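Local coordinates for general secretion pathway protein L (Vibrio parahaemolyticus, PDB 2W7V) that probably serves as an inner-membrane component of the type II secretion machinery, its periplasmic domain forming a dimer, at residues L17-S31 against I43-A56. Sequence-based numbering, arbitrary orientation.
Sequences LPATLGQVKDLEITS and IHARSSDFQPFEQA. With EDO (1,2-ethanediol), chain C.
Glu28 and Arg46 form a hydrogen-bonded antiparallel pair whose backbones exchange two N-H...O bonds, Glu28 N to Arg46 O and Arg46 N to Glu28 O, each 2.9 Å. The pairing then slips by one residue. Thr30 N and Ser31 N both donate to His44 O, the first at 3.1 Å from above the carbonyl plane, the second weakly at 3.4 Å, which defines a classic beta bulge, while His44 N returns a bond to Ser31 O.

Among charged groups, Glu28 and Arg46 run side by side on one sheet face, and OE2 of Glu28 meets NH2 of Arg46 at 2.7 Å. Carboxylate and guanidinium planes are steeply turned against each other; the hydrogen bond within this salt bridge is weak, bent to 124°. The Thr30 side chain crosses that of Arg46 at about a right angle, CG2 lying against NE.

At the strand end, Ser47 OG lies anti to its backbone N (chi1 -178°), which carries it to Asp26 O at 2.6 Å. Ser47 OG also accepts from Asp49 N, closing an ST turn that leads toward helix 51-61.

On the opposite sheet face, Ile29 CD1 packs against Ala45 CB. The type II turn from Val24 to Leu27, leading into the strand, packs on helix 51-61: Leu27 CD1 sits over the Phe53 ring, 4.1 Å from its centroid and 9° off the normal, a CH-pi contact, Leu27 CD2 meets Ala56 CB at 3.5 Å, and Val24 touches Pro52 and Ala56. The arrangement is a bulged beta hairpin with helices packed on one face of a four-stranded antiparallel sheet, consistent with a permuted ferredoxin-like alpha+beta fold.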
loop_
_atom_site.group_PDB
_atom_site.type_symbol
_atom_site.label_atom_id
_atom_site.label_comp_id
_atom_site.label_asym_id
_atom_site.label_seq_id
_atom_site.Cartn_x
_atom_site.Cartn_y
_atom_site.Cartn_z
ATOM N N LEU A 17 7.594 4.788 -1.353
ATOM C CA LEU A 17 7.308 5.055 0.041
ATOM C C LEU A 17 8.010 4.110 1.034
ATOM O O LEU A 17 8.495 4.562 2.074
ATOM C CB LEU A 17 5.792 5.094 0.279
ATOM C CG LEU A 17 5.047 6.341 -0.243
ATOM C CD1 LEU A 17 3.531 6.177 -0.060
ATOM C CD2 LEU A 17 5.532 7.642 0.430
ATOM N N PRO A 18 8.073 2.800 0.725
ATOM C CA PRO A 18 8.829 1.952 1.629
ATOM C C PRO A 18 10.279 2.369 1.757
ATOM O O PRO A 18 10.789 2.467 2.881
ATOM C CB PRO A 18 8.683 0.558 0.992
ATOM C CG PRO A 18 7.317 0.620 0.307
ATOM C CD PRO A 18 7.462 1.987 -0.353
ATOM N N ALA A 19 10.932 2.631 0.626
ATOM C CA ALA A 19 12.331 3.050 0.640
ATOM C C ALA A 19 12.439 4.408 1.346
ATOM O O ALA A 19 13.358 4.618 2.127
ATOM C CB ALA A 19 12.877 3.089 -0.724
ATOM N N THR A 20 11.472 5.300 1.144
ATOM C CA THR A 20 11.549 6.607 1.781
ATOM C C THR A 20 11.364 6.548 3.288
ATOM O O THR A 20 12.173 7.130 4.029
ATOM C CB THR A 20 10.556 7.611 1.143
ATOM O OG1 THR A 20 10.785 7.652 -0.267
ATOM C CG2 THR A 20 10.718 9.016 1.728
ATOM N N LEU A 21 10.316 5.855 3.732
ATOM C CA LEU A 21 10.034 5.724 5.164
ATOM C C LEU A 21 11.140 4.922 5.814
ATOM O O LEU A 21 11.451 5.097 6.966
ATOM C CB LEU A 21 8.664 5.075 5.432
ATOM C CG LEU A 21 7.421 5.780 4.867
ATOM C CD1 LEU A 21 6.253 4.802 4.767
ATOM C CD2 LEU A 21 7.044 7.007 5.647
ATOM N N GLY A 22 11.714 4.021 5.042
ATOM C CA GLY A 22 12.850 3.234 5.467
ATOM C C GLY A 22 14.056 4.047 5.869
ATOM O O GLY A 22 14.795 3.593 6.699
ATOM N N GLN A 23 14.254 5.241 5.297
ATOM C CA GLN A 23 15.384 6.116 5.662
ATOM C C GLN A 23 15.252 6.686 7.080
ATOM O O GLN A 23 16.224 7.186 7.614
ATOM C CB GLN A 23 15.511 7.329 4.718
ATOM C CG GLN A 23 15.618 7.062 3.220
ATOM C CD GLN A 23 15.497 8.344 2.356
ATOM O OE1 GLN A 23 14.771 8.365 1.359
ATOM N NE2 GLN A 23 16.230 9.399 2.724
ATOM N N VAL A 24 14.044 6.665 7.654
ATOM C CA VAL A 24 13.759 7.299 8.946
ATOM C C VAL A 24 13.967 6.280 10.060
ATOM O O VAL A 24 13.241 5.292 10.130
ATOM C CB VAL A 24 12.273 7.859 8.999
ATOM C CG1 VAL A 24 11.961 8.413 10.346
ATOM C CG2 VAL A 24 12.032 8.925 7.896
ATOM N N LYS A 25 14.993 6.500 10.895
ATOM C CA LYS A 25 15.268 5.674 12.083
ATOM C C LYS A 25 14.079 5.692 13.069
ATOM O O LYS A 25 13.470 6.731 13.298
ATOM C CB LYS A 25 16.522 6.203 12.804
ATOM C CG LYS A 25 17.770 6.238 11.909
ATOM C CD LYS A 25 19.075 6.646 12.630
ATOM C CE LYS A 25 20.249 6.668 11.643
ATOM N NZ LYS A 25 21.575 7.064 12.262
ATOM N N ASP A 26 13.782 4.556 13.677
ATOM C CA ASP A 26 12.854 4.524 14.791
ATOM C C ASP A 26 11.445 4.924 14.278
ATOM O O ASP A 26 10.671 5.567 14.992
ATOM C CB ASP A 26 13.380 5.446 15.918
ATOM C CG ASP A 26 12.635 5.270 17.262
ATOM O OD1 ASP A 26 11.829 4.328 17.391
ATOM O OD2 ASP A 26 12.867 6.082 18.199
ATOM N N LEU A 27 11.142 4.561 13.026
ATOM C CA LEU A 27 9.799 4.713 12.487
ATOM C C LEU A 27 9.276 3.390 11.947
ATOM O O LEU A 27 9.698 2.955 10.911
ATOM C CB LEU A 27 9.733 5.772 11.363
ATOM C CG LEU A 27 8.323 6.257 10.965
ATOM C CD1 LEU A 27 7.628 7.029 12.069
ATOM C CD2 LEU A 27 8.302 7.079 9.672
ATOM N N GLU A 28 8.307 2.811 12.617
ATOM C CA GLU A 28 7.734 1.545 12.202
ATOM C C GLU A 28 6.414 1.782 11.520
ATOM O O GLU A 28 5.541 2.308 12.133
ATOM C CB GLU A 28 7.478 0.754 13.469
ATOM C CG GLU A 28 7.591 -0.695 13.355
ATOM C CD GLU A 28 7.848 -1.322 14.718
ATOM O OE1 GLU A 28 8.752 -0.834 15.438
ATOM O OE2 GLU A 28 7.130 -2.273 15.056
ATOM N N ILE A 29 6.254 1.336 10.274
ATOM C CA ILE A 29 4.963 1.368 9.566
ATOM C C ILE A 29 4.104 0.180 9.951
ATOM O O ILE A 29 4.418 -0.937 9.622
ATOM C CB ILE A 29 5.143 1.407 8.026
ATOM C CG1 ILE A 29 6.145 2.500 7.660
ATOM C CG2 ILE A 29 3.780 1.650 7.283
ATOM C CD1 ILE A 29 5.887 3.863 8.282
ATOM N N THR A 30 3.024 0.433 10.677
ATOM C CA THR A 30 2.112 -0.615 11.086
ATOM C C THR A 30 1.019 -0.891 10.022
ATOM O O THR A 30 0.545 -2.025 9.868
ATOM C CB THR A 30 1.480 -0.269 12.424
ATOM O OG1 THR A 30 0.812 0.969 12.315
ATOM C CG2 THR A 30 2.537 -0.151 13.509
ATOM N N SER A 31 0.628 0.133 9.262
ATOM C CA SER A 31 -0.234 -0.129 8.114
ATOM C C SER A 31 -0.204 0.974 7.110
ATOM O O SER A 31 0.157 2.073 7.409
ATOM C CB SER A 31 -1.690 -0.328 8.545
ATOM O OG SER A 31 -2.328 0.916 8.703
ATOM N N ILE A 43 -1.132 6.252 5.971
ATOM C CA ILE A 43 -0.092 5.509 6.630
ATOM C C ILE A 43 -0.198 5.630 8.136
ATOM O O ILE A 43 -0.227 6.718 8.635
ATOM C CB ILE A 43 1.282 6.116 6.235
ATOM C CG1 ILE A 43 1.527 5.986 4.702
ATOM C CG2 ILE A 43 2.397 5.404 6.975
ATOM C CD1 ILE A 43 2.623 6.915 4.152
ATOM N N HIS A 44 -0.232 4.527 8.866
ATOM C CA HIS A 44 -0.052 4.595 10.292
ATOM C C HIS A 44 1.350 4.114 10.614
ATOM O O HIS A 44 1.847 3.222 9.967
ATOM C CB HIS A 44 -1.088 3.782 11.069
ATOM C CG HIS A 44 -2.506 4.171 10.786
ATOM N ND1 HIS A 44 -3.583 3.401 11.189
ATOM C CD2 HIS A 44 -3.029 5.217 10.104
ATOM C CE1 HIS A 44 -4.704 3.973 10.775
ATOM N NE2 HIS A 44 -4.393 5.081 10.122
ATOM N N ALA A 45 1.994 4.757 11.591
ATOM C CA ALA A 45 3.334 4.398 12.063
ATOM C C ALA A 45 3.472 4.647 13.567
ATOM O O ALA A 45 2.631 5.277 14.207
ATOM C CB ALA A 45 4.412 5.182 11.261
ATOM N N ARG A 46 4.539 4.120 14.139
ATOM C CA ARG A 46 4.863 4.336 15.550
ATOM C C ARG A 46 6.360 4.454 15.772
ATOM O O ARG A 46 7.173 3.959 15.009
ATOM C CB ARG A 46 4.325 3.198 16.400
ATOM C CG ARG A 46 4.850 1.866 15.973
ATOM C CD ARG A 46 4.298 0.797 16.815
ATOM N NE ARG A 46 4.699 -0.517 16.343
ATOM C CZ ARG A 46 4.621 -1.627 17.072
ATOM N NH1 ARG A 46 4.216 -1.584 18.341
ATOM N NH2 ARG A 46 4.994 -2.790 16.548
ATOM N N SER A 47 6.700 5.123 16.861
ATOM C CA SER A 47 8.067 5.380 17.224
ATOM C C SER A 47 8.147 5.418 18.736
ATOM O O SER A 47 7.134 5.285 19.406
ATOM C CB SER A 47 8.463 6.729 16.642
ATOM O OG SER A 47 9.805 7.061 16.912
ATOM N N SER A 48 9.370 5.574 19.246
ATOM C CA SER A 48 9.640 5.862 20.657
ATOM C C SER A 48 9.577 7.366 20.970
ATOM O O SER A 48 9.595 7.765 22.124
ATOM C CB SER A 48 11.024 5.324 21.043
ATOM O OG SER A 48 12.058 6.001 20.331
ATOM N N ASP A 49 9.485 8.184 19.929
ATOM C CA ASP A 49 9.511 9.633 20.078
ATOM C C ASP A 49 8.817 10.348 18.925
ATOM O O ASP A 49 8.481 9.730 17.940
ATOM C CB ASP A 49 10.972 10.080 20.153
ATOM C CG ASP A 49 11.116 11.529 20.542
ATOM O OD1 ASP A 49 10.382 12.014 21.461
ATOM O OD2 ASP A 49 11.955 12.189 19.896
ATOM N N PHE A 50 8.637 11.657 19.037
ATOM C CA PHE A 50 8.000 12.470 17.979
ATOM C C PHE A 50 8.913 12.786 16.773
ATOM O O PHE A 50 8.438 13.022 15.650
ATOM C CB PHE A 50 7.483 13.775 18.586
ATOM C CG PHE A 50 8.561 14.801 18.886
ATOM C CD1 PHE A 50 8.943 15.748 17.920
ATOM C CD2 PHE A 50 9.174 14.840 20.118
ATOM C CE1 PHE A 50 9.901 16.650 18.177
ATOM C CE2 PHE A 50 10.155 15.783 20.387
ATOM C CZ PHE A 50 10.518 16.672 19.430
ATOM N N GLN A 51 10.220 12.775 17.004
ATOM C CA GLN A 51 11.168 13.321 16.073
ATOM C C GLN A 51 11.212 12.584 14.717
ATOM O O GLN A 51 11.379 13.234 13.698
ATOM C CB GLN A 51 12.531 13.314 16.736
ATOM C CG GLN A 51 13.449 14.378 16.323
ATOM C CD GLN A 51 14.353 14.807 17.484
ATOM O OE1 GLN A 51 13.881 15.051 18.608
ATOM N NE2 GLN A 51 15.657 14.898 17.217
ATOM N N PRO A 52 11.126 11.225 14.705
ATOM C CA PRO A 52 10.914 10.469 13.492
ATOM C C PRO A 52 9.698 10.827 12.647
ATOM O O PRO A 52 9.785 10.749 11.426
ATOM C CB PRO A 52 10.855 9.026 14.005
ATOM C CG PRO A 52 11.821 9.042 15.155
ATOM C CD PRO A 52 11.354 10.306 15.840
ATOM N N PHE A 53 8.601 11.244 13.278
ATOM C CA PHE A 53 7.473 11.807 12.559
ATOM C C PHE A 53 7.786 13.133 11.839
ATOM O O PHE A 53 7.323 13.365 10.718
ATOM C CB PHE A 53 6.287 11.964 13.513
ATOM C CG PHE A 53 5.673 10.641 13.917
ATOM C CD1 PHE A 53 4.719 10.041 13.129
ATOM C CD2 PHE A 53 6.087 9.973 15.071
ATOM C CE1 PHE A 53 4.163 8.806 13.499
ATOM C CE2 PHE A 53 5.534 8.734 15.418
ATOM C CZ PHE A 53 4.582 8.165 14.642
ATOM N N GLU A 54 8.558 14.003 12.486
ATOM C CA GLU A 54 9.005 15.222 11.869
ATOM C C GLU A 54 9.862 14.932 10.617
ATOM O O GLU A 54 9.737 15.595 9.578
ATOM C CB GLU A 54 9.849 16.027 12.860
ATOM C CG GLU A 54 9.076 16.605 13.992
ATOM C CD GLU A 54 8.247 17.781 13.571
ATOM O OE1 GLU A 54 8.806 18.771 13.013
ATOM O OE2 GLU A 54 7.031 17.732 13.844
ATOM N N GLN A 55 10.778 13.981 10.763
ATOM C CA GLN A 55 11.678 13.593 9.687
ATOM C C GLN A 55 10.915 12.976 8.553
ATOM O O GLN A 55 11.173 13.275 7.410
ATOM C CB GLN A 55 12.703 12.597 10.205
ATOM C CG GLN A 55 13.546 13.201 11.329
ATOM C CD GLN A 55 14.680 12.314 11.750
ATOM O OE1 GLN A 55 14.716 11.109 11.406
ATOM N NE2 GLN A 55 15.637 12.892 12.516
ATOM N N ALA A 56 9.943 12.136 8.881
ATOM C CA ALA A 56 9.106 11.498 7.872
ATOM C C ALA A 56 8.236 12.534 7.141
ATOM O O ALA A 56 8.219 12.529 5.931
ATOM C CB ALA A 56 8.247 10.398 8.489
HETATM C C1 EDO C . 13.320 2.378 9.959
HETATM O O1 EDO C . 14.362 2.680 9.054
HETATM C C2 EDO C . 12.077 2.135 9.115
HETATM O O2 EDO C . 11.351 3.312 8.800
HETATM O O HOH W 1 0.705 2.430 14.716
#